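Local structure of mbGIPC protein (Monosiga brevicollis, 6X1X) at residues Glu6-Val11 with Thr83-Glu88; Lys33-Asp38 with Ala45-Gly50. The protein probably binds short peptide segments of partner proteins, this chain being the PDZ domain of a longer choanoflagellate GIPC-family protein linked to signalling. One frame throughout, in Å; residues are numbered along the deposited sequence. Where two conformers were deposited one is given.

Contact 1: Glu6-Val11 with Thr83-Glu88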
# COMPACT_ATOMS: atom_id res chain seq x y z
N GLU A 6 2.66 9.72 7.55
CA GLU A 6 1.50 8.85 7.42
C GLU A 6 0.50 9.46 6.45
O GLU A 6 0.25 10.67 6.48
CB GLU A 6 0.87 8.68 8.80
CG GLU A 6 -0.17 7.60 8.90
CD GLU A 6 -0.50 7.25 10.34
OE1 GLU A 6 0.44 6.90 11.09
OE2 GLU A 6 -1.68 7.34 10.71
N LYS A 7 -0.07 8.62 5.58
CA LYS A 7 -0.91 9.06 4.47
C LYS A 7 -2.13 8.16 4.36
O LYS A 7 -2.01 6.93 4.45
CB LYS A 7 -0.17 8.96 3.14
CG LYS A 7 1.11 9.76 3.07
CD LYS A 7 1.76 9.60 1.72
CE LYS A 7 2.27 8.19 1.47
NZ LYS A 7 3.14 8.20 0.28
N THR A 8 -3.29 8.76 4.12
CA THR A 8 -4.53 8.02 3.89
C THR A 8 -4.78 7.91 2.39
O THR A 8 -4.83 8.93 1.69
CB THR A 8 -5.71 8.72 4.56
OG1 THR A 8 -5.53 8.69 5.98
CG2 THR A 8 -7.01 8.00 4.21
N VAL A 9 -4.94 6.69 1.92
CA VAL A 9 -5.17 6.38 0.52
C VAL A 9 -6.57 5.80 0.43
O VAL A 9 -6.89 4.84 1.13
CB VAL A 9 -4.12 5.38 0.01
CG1 VAL A 9 -4.38 4.99 -1.40
CG2 VAL A 9 -2.72 5.98 0.13
N LYS A 10 -7.43 6.40 -0.39
CA LYS A 10 -8.79 5.91 -0.60
C LYS A 10 -8.97 5.62 -2.08
O LYS A 10 -8.85 6.53 -2.90
CB LYS A 10 -9.85 6.91 -0.12
CG LYS A 10 -11.25 6.34 -0.14
CD LYS A 10 -12.17 7.07 0.83
CE LYS A 10 -13.21 7.89 0.11
NZ LYS A 10 -14.30 8.36 1.02
N VAL A 11 -9.28 4.36 -2.40
CA VAL A 11 -9.08 3.79 -3.73
C VAL A 11 -10.32 3.00 -4.09
O VAL A 11 -10.90 2.31 -3.24
CB VAL A 11 -7.85 2.85 -3.75
CG1 VAL A 11 -7.68 2.22 -5.10
CG2 VAL A 11 -6.62 3.60 -3.39
N THR A 83 -9.76 1.81 2.05
CA THR A 83 -8.80 2.77 2.58
C THR A 83 -7.55 2.03 3.03
O THR A 83 -7.61 0.91 3.53
CB THR A 83 -9.41 3.58 3.72
OG1 THR A 83 -10.49 4.38 3.21
CG2 THR A 83 -8.39 4.51 4.36
N MET A 84 -6.40 2.67 2.83
CA MET A 84 -5.12 2.09 3.19
C MET A 84 -4.29 3.21 3.80
O MET A 84 -4.23 4.31 3.23
CB MET A 84 -4.45 1.52 1.94
CG MET A 84 -3.18 0.74 2.20
SD MET A 84 -2.71 -0.17 0.72
CE MET A 84 -2.50 1.15 -0.47
N ILE A 85 -3.71 2.96 4.96
CA ILE A 85 -2.81 3.91 5.59
C ILE A 85 -1.40 3.50 5.21
O ILE A 85 -0.97 2.37 5.50
CB ILE A 85 -2.99 3.95 7.11
CG1 ILE A 85 -4.44 4.25 7.47
CG2 ILE A 85 -2.06 4.98 7.72
CD1 ILE A 85 -4.93 5.59 6.98
N CYS A 86 -0.69 4.40 4.54
CA CYS A 86 0.68 4.17 4.11
C CYS A 86 1.60 5.10 4.88
O CYS A 86 1.22 6.23 5.23
CB CYS A 86 0.82 4.40 2.61
SG CYS A 86 -0.11 3.19 1.62
N VAL A 87 2.81 4.63 5.16
CA VAL A 87 3.80 5.41 5.89
C VAL A 87 5.05 5.50 5.04
O VAL A 87 5.59 4.48 4.60
CB VAL A 87 4.12 4.78 7.26
CG1 VAL A 87 5.13 5.64 8.00
CG2 VAL A 87 2.85 4.62 8.08
N GLU A 88 5.50 6.72 4.79
CA GLU A 88 6.68 6.92 3.98
C GLU A 88 7.93 6.68 4.82
O GLU A 88 8.00 7.12 5.98
CB GLU A 88 6.72 8.35 3.45
CG GLU A 88 5.50 8.75 2.66
CD GLU A 88 5.73 10.03 1.88
OE1 GLU A 88 6.90 10.46 1.77
OE2 GLU A 88 4.74 10.60 1.37

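Contact 2: Lys33-Asp38 with Ala45-Gly50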
# COMPACT_ATOMS: atom_id res chain seq x y z
N LYS A 33 6.97 -2.68 -3.07
CA LYS A 33 8.21 -2.87 -3.80
C LYS A 33 8.12 -2.32 -5.21
O LYS A 33 9.10 -1.77 -5.73
CB LYS A 33 8.52 -4.37 -3.85
CG LYS A 33 9.91 -4.72 -4.31
CD LYS A 33 10.10 -6.23 -4.25
CE LYS A 33 11.51 -6.63 -4.67
NZ LYS A 33 12.53 -6.10 -3.73
N LYS A 34 6.96 -2.47 -5.86
CA LYS A 34 6.76 -1.97 -7.21
C LYS A 34 5.32 -1.51 -7.35
O LYS A 34 4.42 -2.04 -6.69
CB LYS A 34 7.01 -3.04 -8.28
CG LYS A 34 8.39 -3.69 -8.20
CD LYS A 34 8.61 -4.73 -9.29
CE LYS A 34 10.02 -5.30 -9.21
NZ LYS A 34 10.31 -6.25 -10.33
N ILE A 35 5.11 -0.54 -8.22
CA ILE A 35 3.79 -0.10 -8.64
C ILE A 35 3.77 -0.13 -10.15
O ILE A 35 4.53 0.61 -10.80
CB ILE A 35 3.45 1.30 -8.12
CG1 ILE A 35 3.47 1.31 -6.58
CG2 ILE A 35 2.08 1.73 -8.64
CD1 ILE A 35 3.26 2.69 -5.97
N ARG A 36 2.94 -0.99 -10.72
CA ARG A 36 2.96 -1.21 -12.16
C ARG A 36 2.46 0.03 -12.90
O ARG A 36 1.49 0.67 -12.50
CB ARG A 36 2.07 -2.40 -12.49
CG ARG A 36 2.13 -2.84 -13.95
CD ARG A 36 1.33 -4.11 -14.19
NE ARG A 36 1.80 -5.25 -13.41
CZ ARG A 36 2.74 -6.09 -13.80
NH1 ARG A 36 3.37 -5.92 -14.96
NH2 ARG A 36 3.08 -7.10 -13.01
N GLU A 37 3.16 0.37 -13.98
CA GLU A 37 2.73 1.46 -14.85
C GLU A 37 1.32 1.21 -15.36
O GLU A 37 0.94 0.07 -15.65
CB GLU A 37 3.70 1.57 -16.03
CG GLU A 37 3.36 2.64 -17.05
CD GLU A 37 4.35 2.70 -18.20
OE1 GLU A 37 4.22 3.59 -19.06
OE2 GLU A 37 5.26 1.84 -18.24
N ASP A 38 0.53 2.29 -15.46
CA ASP A 38 -0.84 2.22 -15.98
C ASP A 38 -1.69 1.24 -15.17
O ASP A 38 -2.31 0.32 -15.70
CB ASP A 38 -0.87 1.89 -17.48
CG ASP A 38 -2.26 1.99 -18.09
OD1 ASP A 38 -3.13 2.67 -17.51
OD2 ASP A 38 -2.49 1.40 -19.16
N ALA A 45 -2.51 9.42 -6.30
CA ALA A 45 -1.59 10.55 -6.24
C ALA A 45 -0.57 10.43 -5.11
O ALA A 45 0.57 10.89 -5.26
CB ALA A 45 -2.36 11.86 -6.07
N ASN A 46 -0.95 9.83 -3.99
CA ASN A 46 -0.16 9.90 -2.76
C ASN A 46 0.34 8.54 -2.27
O ASN A 46 0.46 8.33 -1.07
CB ASN A 46 -0.96 10.62 -1.67
CG ASN A 46 -2.23 9.88 -1.27
OD1 ASN A 46 -2.78 9.09 -2.05
ND2 ASN A 46 -2.70 10.12 -0.06
N VAL A 47 0.64 7.62 -3.18
CA VAL A 47 1.26 6.34 -2.83
C VAL A 47 2.48 6.16 -3.71
O VAL A 47 2.46 6.50 -4.89
CB VAL A 47 0.28 5.15 -2.97
CG1 VAL A 47 -0.03 4.84 -4.43
CG2 VAL A 47 0.85 3.92 -2.30
N ALA A 48 3.56 5.64 -3.12
CA ALA A 48 4.81 5.51 -3.85
C ALA A 48 5.53 4.22 -3.47
O ALA A 48 5.35 3.69 -2.37
CB ALA A 48 5.75 6.68 -3.56
N VAL A 49 6.36 3.75 -4.40
CA VAL A 49 7.28 2.66 -4.09
C VAL A 49 8.06 3.02 -2.84
O VAL A 49 8.51 4.16 -2.67
CB VAL A 49 8.21 2.41 -5.28
CG1 VAL A 49 9.36 1.50 -4.89
CG2 VAL A 49 7.44 1.81 -6.45
N GLY A 50 8.20 2.05 -1.94
CA GLY A 50 8.88 2.23 -0.69
C GLY A 50 7.96 2.45 0.49
O GLY A 50 8.38 2.24 1.64

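Contact 1: Glu6-Val11 with Thr83-Glu88
Lys7 NZ is gripped by several groups where Glu6-Val11 meets Thr83-Glu88: it forms a salt bridge with Glu88 OE2 at 3.1 Å, another with Asp51 OD2, and a weak hydrogen bond to Asn46 O. The ammonium meets Glu88 from above the carboxylate plane, 41° out of it, and the two side chains cross at about a right angle. A bend at chi3 (-67°) sets Lys7 CE over the aliphatic part of Glu88, 3.5 Å from its CG. An alanine in place of Lys7 would probably leave the carboxylates of Glu88 and Asp51 close together without their shared positive mate. Underneath lies a regular antiparallel ladder. Lys7 and Cys86 form one hydrogen-bonded pair, with Lys7 N to Cys86 O at 2.7 Å, and Val9 and Met84 form the next. On the face carrying Lys7, Val9 CG2 packs on Cys86 SG at 4.1 Å. On the other face Ile85 fits between two neighbours: its CG2 lies 3.4 Å from Glu6 CG, while its CD1 reaches Thr8 OG1 at 3.3 Å. Strand 6-12 is the outermost strand of its sheet within the chain, and strand 81-87 lies between it and strand 52-56, where Met84 packs on Ile53 and Ile56; Val9 touches Val44 in the loop between strands 31-35 and 52-56.

Contact 2: Lys33-Asp38 with Ala45-Gly50
Lys33-Ile35 and Val47-Val49 run 127° apart, and their closest CA atoms, those of Lys34 and Val49, are 5.6 Å from each other. The two segments share no hydrogen bond, and side chains fill the separation. Ile35 and Val49 do most of the work, lying alongside one another and pointing opposite ways. With CG1 of Ile35 beside its own backbone N (chi1 -61°) and CD1 extended from it (chi2 176°), the longer branch reaches over the main chain of the loop. There CD1 rests 3.6 Å from Val49 N and 3.7 Å from Ala48 C, so a methyl group lies against a peptide link. The same CD1 reaches Val47 CG1 at 4.2 Å, a looser touch, while Ile35 CG1 meets Val49 CG2 at 4.0 Å. Val49 answers with both of its methyls: CG1 comes within 3.4 Å of Lys33 O, and CG2 lies 3.9 Å from Lys34 CA. The valine thus lies largely on backbone, while Lys33 and Lys34 start their side chains away from the loop. Met41 touches both Ile35 and Val47, extending the apolar patch at this surface. Two polar links outside the pair fix the loop: Gly50 bonds through its backbone to Ile32, and Ala48 N donates to Asp51 OD2. Gly50 has a positive phi, at which a CB would jam against Val49 O. Strand 31-35 carries a classic bulge here, Lys33 and Lys34 together standing opposite the single residue Thr21. The residues just before a Gly-Asp turn, a familiar PDZ element that leads here into strand 52-56, pack against this bulged strand of the hairpin that 31-35 forms with strand 20-23.

From the N terminus, the chain first lays down strand 6-12, whose partner 81-87 arrives only near the end; contact 1 therefore closes a loop of 71 intervening residues that holds most of the domain. Contact 2 is nested inside it and closes a short one, just six residues separating 33-38 from 45-50. Contact 1 joins the two ends of the PDZ fold in the larger sheet, whereas contact 2 fastens the smaller sheet of strands 20-23 and 31-35 to the loop entering strand 52-56. Their centres lie 12 Å apart. Asn46 links them directly, its ND2 probably hydrogen-bonded to Thr8 O at 3.0 Å.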